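Local atomic coordinates of hypothetical protein Atu0120 (Agrobacterium tumefaciens, PDB entry 2I6H), a protein that is of unknown function but belongs to the bacterial DUF924 family, with an all-helical chain found in a two-chain assembly. Residues 36-41 / 129-134; 66-71 / 87-92; 29-34 / 83-88. One frame throughout, in Å; residues are numbered along the deposited sequence. Where two conformers were deposited one is given.

Interaction 1. Residues 36-41 / 129-134; sequences DFWKKA and EDLRVF
The indole of W38 drives its pyrrole edge into the face of F134, an edge-to-face (T-shaped) pair. The centroids of the five-membered ring and the phenyl ring lie 4.7 Å apart, with the planes at 88°. W38 NE1 stands over the phenyl face, displaced toward its rim, and is 3.4 Å from F134 CZ; farther along the indole edge, W38 CZ2 reaches F134 CE1 at 3.7 Å. The torsion of W38 (chi1 -158°) sets CG roughly opposite its backbone N, carrying the ring out across the gap between the helix of 36-41 and segment 129-134. At the same indole edge, L131 CD2 lies near the ring plane, 3.9 Å from W38 CD1. The other methyl, L131 CD1, serves K39: the lysine chain, extended beyond CG, crosses the leucine at about a right angle and brings K39 CE to 3.7 Å from L131 CD1. The ammonium of K39 goes on to form a salt bridge with E81, while W46 stacks on W38 and meets F134 edge to face. With the indole N-H edge directed at an aromatic face, the contact probably gains a modest electrostatic attraction, added to the dispersion that dominates a buried aromatic cluster.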
loop_
_atom_site.group_PDB
_atom_site.type_symbol
_atom_site.label_atom_id
_atom_site.label_comp_id
_atom_site.label_asym_id
_atom_site.label_seq_id
_atom_site.Cartn_x
_atom_site.Cartn_y
_atom_site.Cartn_z
ATOM N N ASP A 36 -7.699 15.711 13.774
ATOM C CA ASP A 36 -8.442 14.756 14.643
ATOM C C ASP A 36 -9.399 13.861 13.825
ATOM O O ASP A 36 -9.483 12.655 14.024
ATOM C CB ASP A 36 -9.249 15.529 15.682
ATOM C CG ASP A 36 -8.409 16.004 16.844
ATOM O OD1 ASP A 36 -7.210 15.639 16.910
ATOM O OD2 ASP A 36 -8.962 16.736 17.685
ATOM N N PHE A 37 -10.164 14.488 12.942
ATOM C CA PHE A 37 -11.065 13.761 12.038
ATOM C C PHE A 37 -10.288 12.701 11.205
ATOM O O PHE A 37 -10.718 11.553 11.074
ATOM C CB PHE A 37 -11.738 14.779 11.111
ATOM C CG PHE A 37 -12.435 14.160 9.907
ATOM C CD1 PHE A 37 -13.774 13.768 9.967
ATOM C CD2 PHE A 37 -11.754 14.009 8.695
ATOM C CE1 PHE A 37 -14.407 13.207 8.831
ATOM C CE2 PHE A 37 -12.388 13.436 7.561
ATOM C CZ PHE A 37 -13.700 13.047 7.640
ATOM N N TRP A 38 -9.166 13.120 10.630
ATOM C CA TRP A 38 -8.338 12.216 9.808
ATOM C C TRP A 38 -7.813 11.030 10.647
ATOM O O TRP A 38 -7.879 9.841 10.202
ATOM C CB TRP A 38 -7.200 12.998 9.185
ATOM C CG TRP A 38 -6.597 12.315 7.911
ATOM C CD1 TRP A 38 -5.362 11.744 7.792
ATOM C CD2 TRP A 38 -7.242 12.140 6.645
ATOM N NE1 TRP A 38 -5.183 11.229 6.527
ATOM C CE2 TRP A 38 -6.316 11.469 5.794
ATOM C CE3 TRP A 38 -8.508 12.499 6.138
ATOM C CZ2 TRP A 38 -6.619 11.125 4.474
ATOM C CZ3 TRP A 38 -8.804 12.177 4.807
ATOM C CH2 TRP A 38 -7.858 11.503 3.990
ATOM N N LYS A 39 -7.275 11.331 11.829
ATOM C CA LYS A 39 -6.708 10.276 12.690
ATOM C C LYS A 39 -7.797 9.276 13.095
ATOM O O LYS A 39 -7.612 8.049 13.040
ATOM C CB LYS A 39 -6.037 10.909 13.910
ATOM C CG LYS A 39 -4.717 11.687 13.567
ATOM C CD LYS A 39 -4.156 12.232 14.910
ATOM C CE LYS A 39 -2.910 13.057 14.769
ATOM N NZ LYS A 39 -2.501 13.805 16.061
ATOM N N LYS A 40 -8.970 9.804 13.432
ATOM C CA LYS A 40 -10.097 8.952 13.859
ATOM C C LYS A 40 -10.556 8.034 12.732
ATOM O O LYS A 40 -10.786 6.830 12.969
ATOM C CB LYS A 40 -11.242 9.808 14.355
ATOM C CG LYS A 40 -12.346 9.007 15.058
ATOM C CD LYS A 40 -13.387 9.989 15.628
ATOM C CE LYS A 40 -14.360 9.286 16.554
ATOM N NZ LYS A 40 -15.204 8.301 15.839
ATOM N N ALA A 41 -10.632 8.569 11.505
ATOM C CA ALA A 41 -11.030 7.794 10.322
ATOM C C ALA A 41 -10.043 6.656 10.043
ATOM O O ALA A 41 -10.461 5.510 9.857
ATOM C CB ALA A 41 -11.181 8.714 9.087
ATOM N N GLU A 129 4.996 8.814 11.856
ATOM C CA GLU A 129 5.391 8.126 10.648
ATOM C C GLU A 129 4.179 7.795 9.762
ATOM O O GLU A 129 4.270 7.964 8.558
ATOM C CB GLU A 129 6.200 6.866 10.997
ATOM C CG GLU A 129 6.903 6.295 9.807
ATOM C CD GLU A 129 7.737 5.052 10.134
ATOM O OE1 GLU A 129 7.628 4.535 11.271
ATOM O OE2 GLU A 129 8.475 4.616 9.220
ATOM N N ASP A 130 3.058 7.385 10.378
ATOM C CA ASP A 130 1.792 7.023 9.713
ATOM C C ASP A 130 1.195 8.169 8.893
ATOM O O ASP A 130 0.463 7.941 7.935
ATOM C CB ASP A 130 0.744 6.651 10.776
ATOM C CG ASP A 130 0.899 5.229 11.300
ATOM O OD1 ASP A 130 1.710 4.480 10.724
ATOM O OD2 ASP A 130 0.185 4.849 12.260
ATOM N N LEU A 131 1.441 9.402 9.356
ATOM C CA LEU A 131 0.854 10.604 8.720
ATOM C C LEU A 131 1.795 11.303 7.749
ATOM O O LEU A 131 1.395 12.182 6.995
ATOM C CB LEU A 131 0.365 11.591 9.783
ATOM C CG LEU A 131 -0.804 11.111 10.668
ATOM C CD1 LEU A 131 -0.945 12.071 11.824
ATOM C CD2 LEU A 131 -2.133 10.961 9.872
ATOM N N ARG A 132 3.063 10.938 7.805
ATOM C CA ARG A 132 4.092 11.598 6.991
ATOM C C ARG A 132 3.789 11.611 5.486
ATOM O O ARG A 132 4.052 12.612 4.792
ATOM C CB ARG A 132 5.401 10.848 7.276
ATOM C CG ARG A 132 6.627 11.566 6.945
ATOM C CD ARG A 132 7.786 11.020 7.863
ATOM N NE ARG A 132 7.660 11.362 9.289
ATOM C CZ ARG A 132 8.268 10.703 10.279
ATOM N NH1 ARG A 132 9.030 9.652 10.002
ATOM N NH2 ARG A 132 8.141 11.077 11.540
ATOM N N VAL A 133 3.275 10.490 4.978
ATOM C CA VAL A 133 3.018 10.357 3.543
ATOM C C VAL A 133 2.097 11.473 2.977
ATOM O O VAL A 133 2.154 11.789 1.791
ATOM C CB VAL A 133 2.485 8.948 3.173
ATOM C CG1 VAL A 133 1.095 8.756 3.694
ATOM C CG2 VAL A 133 2.586 8.730 1.608
ATOM N N PHE A 134 1.223 12.024 3.824
ATOM C CA PHE A 134 0.342 13.124 3.338
ATOM C C PHE A 134 1.049 14.409 2.888
ATOM O O PHE A 134 0.484 15.185 2.088
ATOM C CB PHE A 134 -0.834 13.321 4.304
ATOM C CG PHE A 134 -1.615 12.055 4.458
ATOM C CD1 PHE A 134 -2.422 11.630 3.397
ATOM C CD2 PHE A 134 -1.420 11.196 5.563
ATOM C CE1 PHE A 134 -3.107 10.410 3.435
ATOM C CE2 PHE A 134 -2.111 9.927 5.618
ATOM C CZ PHE A 134 -2.949 9.556 4.544
#

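Interaction 2. Residues 66-71 / 87-92; sequences FAAARR and MLLLDQ
The last turn of helix 51-69 comes up against the middle of helix 80-97, with A68 and L89 7.2 Å apart and A69 and L90 7.3 Å apart, CA to CA. Just past the contact the first helix ends in a Schellman motif: R71 takes positive phi (67°), and its N bonds back to A68 O. The second helix widens into a pi-type turn at 88-92, which includes the two leucines that touch the alanines. Small meets branched across the interface. The methyl of A68 points at the opposing helix and is met by two leucines, L90 CD2 at 3.9 Å from A68 CB and L89 CD1 at 4.1 Å from the same atom. L90 CD2 also lies 4.0 Å from A69 N, the leucine methyl thus resting against alanine backbone as well as side chain. Both leucines hold CG opposite the carbonyl carbon, near -65° in chi1, which sends their branches outward to the alanines. Beyond the pair, F114 packs on L90 and W76 on L89. Since the touching side chains are all aliphatic, the contact depends on dispersion and the burial of methyl groups; the short alanine side chains probably let the leucine branches come close to the first helix.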
loop_
_atom_site.group_PDB
_atom_site.type_symbol
_atom_site.label_atom_id
_atom_site.label_comp_id
_atom_site.label_asym_id
_atom_site.label_seq_id
_atom_site.Cartn_x
_atom_site.Cartn_y
_atom_site.Cartn_z
ATOM N N PHE A 66 -12.389 25.505 0.768
ATOM C CA PHE A 66 -12.471 26.748 0.009
ATOM C C PHE A 66 -11.658 27.894 0.617
ATOM O O PHE A 66 -11.009 28.652 -0.119
ATOM C CB PHE A 66 -13.915 27.091 -0.345
ATOM C CG PHE A 66 -14.424 26.259 -1.503
ATOM C CD1 PHE A 66 -14.217 26.688 -2.837
ATOM C CD2 PHE A 66 -15.037 25.041 -1.270
ATOM C CE1 PHE A 66 -14.637 25.887 -3.934
ATOM C CE2 PHE A 66 -15.481 24.260 -2.348
ATOM C CZ PHE A 66 -15.271 24.661 -3.661
ATOM N N ALA A 67 -11.643 27.967 1.940
ATOM C CA ALA A 67 -10.833 28.978 2.653
ATOM C C ALA A 67 -9.351 28.761 2.322
ATOM O O ALA A 67 -8.620 29.707 2.016
ATOM C CB ALA A 67 -11.056 28.904 4.178
ATOM N N ALA A 68 -8.903 27.521 2.415
ATOM C CA ALA A 68 -7.497 27.195 2.069
ATOM C C ALA A 68 -7.193 27.604 0.617
ATOM O O ALA A 68 -6.152 28.201 0.343
ATOM C CB ALA A 68 -7.238 25.714 2.264
ATOM N N ALA A 69 -8.098 27.248 -0.314
ATOM C CA ALA A 69 -7.948 27.563 -1.749
ATOM C C ALA A 69 -7.982 29.078 -1.997
ATOM O O ALA A 69 -7.414 29.540 -2.970
ATOM C CB ALA A 69 -9.054 26.857 -2.569
ATOM N N ARG A 70 -8.650 29.837 -1.116
ATOM C CA ARG A 70 -8.722 31.304 -1.255
ATOM C C ARG A 70 -7.503 31.976 -0.611
ATOM O O ARG A 70 -7.415 33.213 -0.543
ATOM C CB ARG A 70 -9.984 31.865 -0.599
ATOM C CG ARG A 70 -11.231 31.714 -1.435
ATOM C CD ARG A 70 -12.371 32.599 -0.884
ATOM N NE ARG A 70 -12.587 32.361 0.554
ATOM C CZ ARG A 70 -13.421 31.442 1.068
ATOM N NH1 ARG A 70 -14.159 30.646 0.282
ATOM N NH2 ARG A 70 -13.529 31.325 2.399
ATOM N N ARG A 71 -6.581 31.160 -0.112
ATOM C CA ARG A 71 -5.327 31.664 0.536
ATOM C C ARG A 71 -5.629 32.405 1.847
ATOM O O ARG A 71 -4.960 33.401 2.200
ATOM C CB ARG A 71 -4.473 32.537 -0.443
ATOM C CG ARG A 71 -4.148 31.810 -1.773
ATOM C CD ARG A 71 -3.351 30.514 -1.505
ATOM N NE ARG A 71 -2.053 30.824 -0.910
ATOM C CZ ARG A 71 -0.956 31.125 -1.624
ATOM N NH1 ARG A 71 -0.994 31.123 -2.955
ATOM N NH2 ARG A 71 0.188 31.443 -1.007
HETATM N N MSE A 87 -2.540 19.873 3.726
HETATM C CA MSE A 87 -2.365 18.772 2.774
HETATM C C MSE A 87 -3.709 18.042 2.609
HETATM O O MSE A 87 -4.142 17.722 1.483
HETATM C CB MSE A 87 -1.348 17.740 3.292
HETATM C CG MSE A 87 0.006 18.234 3.601
HETATM SE SE MSE A 87 0.881 18.987 1.965
HETATM C CE MSE A 87 0.541 20.839 2.325
ATOM N N LEU A 88 -4.374 17.802 3.732
ATOM C CA LEU A 88 -5.634 17.047 3.751
ATOM C C LEU A 88 -6.711 17.830 3.026
ATOM O O LEU A 88 -7.507 17.261 2.251
ATOM C CB LEU A 88 -6.034 16.747 5.184
ATOM C CG LEU A 88 -5.039 15.834 5.894
ATOM C CD1 LEU A 88 -5.552 15.637 7.336
ATOM C CD2 LEU A 88 -4.838 14.493 5.179
ATOM N N LEU A 89 -6.726 19.145 3.211
ATOM C CA LEU A 89 -7.712 19.971 2.484
ATOM C C LEU A 89 -7.441 20.142 0.976
ATOM O O LEU A 89 -8.395 20.236 0.170
ATOM C CB LEU A 89 -7.740 21.354 3.103
ATOM C CG LEU A 89 -8.322 21.405 4.525
ATOM C CD1 LEU A 89 -8.173 22.827 5.025
ATOM C CD2 LEU A 89 -9.848 20.971 4.504
ATOM N N LEU A 90 -6.158 20.214 0.595
ATOM C CA LEU A 90 -5.810 20.634 -0.777
ATOM C C LEU A 90 -5.384 19.498 -1.704
ATOM O O LEU A 90 -5.464 19.642 -2.937
ATOM C CB LEU A 90 -4.756 21.740 -0.778
ATOM C CG LEU A 90 -5.223 23.038 -0.097
ATOM C CD1 LEU A 90 -4.056 23.960 0.056
ATOM C CD2 LEU A 90 -6.386 23.707 -0.910
ATOM N N ASP A 91 -4.995 18.369 -1.112
ATOM C CA ASP A 91 -4.609 17.177 -1.851
ATOM C C ASP A 91 -5.602 16.020 -1.671
ATOM O O ASP A 91 -5.939 15.340 -2.649
ATOM C CB ASP A 91 -3.183 16.731 -1.430
ATOM C CG ASP A 91 -2.713 15.484 -2.210
ATOM O OD1 ASP A 91 -2.319 15.617 -3.403
ATOM O OD2 ASP A 91 -2.783 14.379 -1.619
ATOM N N GLN A 92 -6.040 15.779 -0.435
ATOM C CA GLN A 92 -6.962 14.660 -0.191
ATOM C C GLN A 92 -8.436 14.978 -0.444
ATOM O O GLN A 92 -9.118 14.268 -1.218
ATOM C CB GLN A 92 -6.773 14.112 1.225
ATOM C CG GLN A 92 -5.415 13.471 1.420
ATOM C CD GLN A 92 -5.281 12.234 0.585
ATOM O OE1 GLN A 92 -5.927 11.231 0.859
ATOM N NE2 GLN A 92 -4.447 12.303 -0.484
#

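Interaction 3. Residues 29-34 / 83-88; sequences ALAADI and SLALML
Helices 29-34 and 83-88 cross at 64°, their axes 8.7 Å apart at closest approach, with A31 and A85 the nearest residues at 5.6 Å between CA atoms. This is a helix-helix packing contact of an all-helical fold, with an alanine on each side at the nearest point, which probably allows the backbones to approach there. A85 is the central piece on its helix: its methyl projects at the opposing helix and is met by both of that helix's contact residues. A31 contributes its methyl, A31 CB to A85 CB 4.2 Å, and also its backbone, since A31 O is 3.8 Å from A85 CB. One turn along, I34 turns its short branch to the same place. With chi1 at -71°, CG1 lies beside the backbone N and opposite the carbonyl carbon, CG2 lies opposite the N, and it is CG2 that does the touching. That methyl serves two partners, bridging from A85 to L88 on the next turn of the second helix. I34 and L88 run past one another in opposite senses, so they meet alongside through their branches. The surroundings are also largely apolar: W76 touches both A31 and A85, F61 of helix 51-69 lies on I34, and W38 on L88. The four contact residues are buried, and the joint between the two helices is thus made mainly of methyls, with A31 O also set against A85 CB. I34 CG2 stands 4.0 Å from A85 CB and likewise 4.0 Å from L88 CD1.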
loop_
_atom_site.group_PDB
_atom_site.type_symbol
_atom_site.label_atom_id
_atom_site.label_comp_id
_atom_site.label_asym_id
_atom_site.label_seq_id
_atom_site.Cartn_x
_atom_site.Cartn_y
_atom_site.Cartn_z
ATOM N N ALA A 29 -8.490 26.053 16.073
ATOM C CA ALA A 29 -9.254 24.841 16.374
ATOM C C ALA A 29 -9.588 24.058 15.111
ATOM O O ALA A 29 -9.538 22.828 15.121
ATOM C CB ALA A 29 -10.515 25.197 17.130
ATOM N N LEU A 30 -9.941 24.771 14.032
ATOM C CA LEU A 30 -10.327 24.111 12.784
ATOM C C LEU A 30 -9.207 23.192 12.276
ATOM O O LEU A 30 -9.485 22.078 11.816
ATOM C CB LEU A 30 -10.686 25.168 11.731
ATOM C CG LEU A 30 -11.183 24.615 10.366
ATOM C CD1 LEU A 30 -12.498 23.827 10.510
ATOM C CD2 LEU A 30 -11.372 25.821 9.447
ATOM N N ALA A 31 -7.961 23.663 12.316
ATOM C CA ALA A 31 -6.853 22.814 11.838
ATOM C C ALA A 31 -6.752 21.530 12.683
ATOM O O ALA A 31 -6.602 20.417 12.151
ATOM C CB ALA A 31 -5.509 23.603 11.853
ATOM N N ALA A 32 -6.864 21.686 13.993
ATOM C CA ALA A 32 -6.797 20.535 14.904
ATOM C C ALA A 32 -7.987 19.591 14.669
ATOM O O ALA A 32 -7.843 18.364 14.728
ATOM C CB ALA A 32 -6.753 20.997 16.359
ATOM N N ASP A 33 -9.160 20.169 14.456
ATOM C CA ASP A 33 -10.359 19.369 14.101
ATOM C C ASP A 33 -10.131 18.521 12.865
ATOM O O ASP A 33 -10.589 17.377 12.825
ATOM C CB ASP A 33 -11.602 20.260 13.855
ATOM C CG ASP A 33 -12.136 20.927 15.128
ATOM O OD1 ASP A 33 -11.709 20.550 16.238
ATOM O OD2 ASP A 33 -13.003 21.838 14.988
ATOM N N ILE A 34 -9.499 19.090 11.822
ATOM C CA ILE A 34 -9.299 18.356 10.559
ATOM C C ILE A 34 -8.391 17.158 10.850
ATOM O O ILE A 34 -8.670 16.011 10.435
ATOM C CB ILE A 34 -8.714 19.291 9.457
ATOM C CG1 ILE A 34 -9.811 20.284 9.014
ATOM C CG2 ILE A 34 -8.126 18.483 8.303
ATOM C CD1 ILE A 34 -9.231 21.541 8.310
ATOM N N SER A 83 -0.092 22.314 9.073
ATOM C CA SER A 83 0.352 22.126 7.676
ATOM C C SER A 83 -0.166 20.789 7.132
ATOM O O SER A 83 -0.560 20.713 5.984
ATOM C CB SER A 83 1.867 22.177 7.524
ATOM O OG SER A 83 2.354 23.500 7.715
ATOM N N LEU A 84 -0.148 19.755 7.973
ATOM C CA LEU A 84 -0.817 18.491 7.614
ATOM C C LEU A 84 -2.287 18.742 7.213
ATOM O O LEU A 84 -2.773 18.198 6.219
ATOM C CB LEU A 84 -0.734 17.471 8.793
ATOM C CG LEU A 84 -1.504 16.136 8.608
ATOM C CD1 LEU A 84 -1.061 15.441 7.286
ATOM C CD2 LEU A 84 -1.334 15.189 9.814
ATOM N N ALA A 85 -3.016 19.536 8.010
ATOM C CA ALA A 85 -4.388 19.902 7.673
ATOM C C ALA A 85 -4.480 20.526 6.268
ATOM O O ALA A 85 -5.429 20.222 5.526
ATOM C CB ALA A 85 -4.986 20.852 8.723
ATOM N N LEU A 86 -3.542 21.419 5.931
ATOM C CA LEU A 86 -3.494 21.977 4.563
ATOM C C LEU A 86 -3.392 20.868 3.493
ATOM O O LEU A 86 -4.089 20.937 2.469
ATOM C CB LEU A 86 -2.345 22.962 4.401
ATOM C CG LEU A 86 -2.491 24.299 5.145
ATOM C CD1 LEU A 86 -1.225 25.131 4.910
ATOM C CD2 LEU A 86 -3.780 25.073 4.665
HETATM N N MSE A 87 -2.540 19.873 3.726
HETATM C CA MSE A 87 -2.365 18.772 2.774
HETATM C C MSE A 87 -3.709 18.042 2.609
HETATM O O MSE A 87 -4.142 17.722 1.483
HETATM C CB MSE A 87 -1.348 17.740 3.292
HETATM C CG MSE A 87 0.006 18.234 3.601
HETATM SE SE MSE A 87 0.881 18.987 1.965
HETATM C CE MSE A 87 0.541 20.839 2.325
ATOM N N LEU A 88 -4.374 17.802 3.732
ATOM C CA LEU A 88 -5.634 17.047 3.751
ATOM C C LEU A 88 -6.711 17.830 3.026
ATOM O O LEU A 88 -7.507 17.261 2.251
ATOM C CB LEU A 88 -6.034 16.747 5.184
ATOM C CG LEU A 88 -5.039 15.834 5.894
ATOM C CD1 LEU A 88 -5.552 15.637 7.336
ATOM C CD2 LEU A 88 -4.838 14.493 5.179
#

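How the interactions relate
Helix 80-97 is the common partner: interactions 2 and 3 both use it and share M87 and L88, bringing helix 51-69 and helix 29-41 respectively against it. Interaction 1 uses helix 29-41 again, and its aromatic pair also leans on helix 80-97, where W38 CE2 lies 3.4 Å from L88 CD2. All three contacts are mainly buried, but interaction 1 reaches the surface through K39, whereas interaction 3 has only buried residues in touch. Chemistry follows place: the aromatic edge-to-face pair belongs to interaction 1, interaction 2 sets alanines against leucines, and interaction 3 adds an alanine-alanine approach and an isoleucine against leucine. Along the sequence, interaction 2 nests inside interaction 1, and interactions 1 and 3 cross.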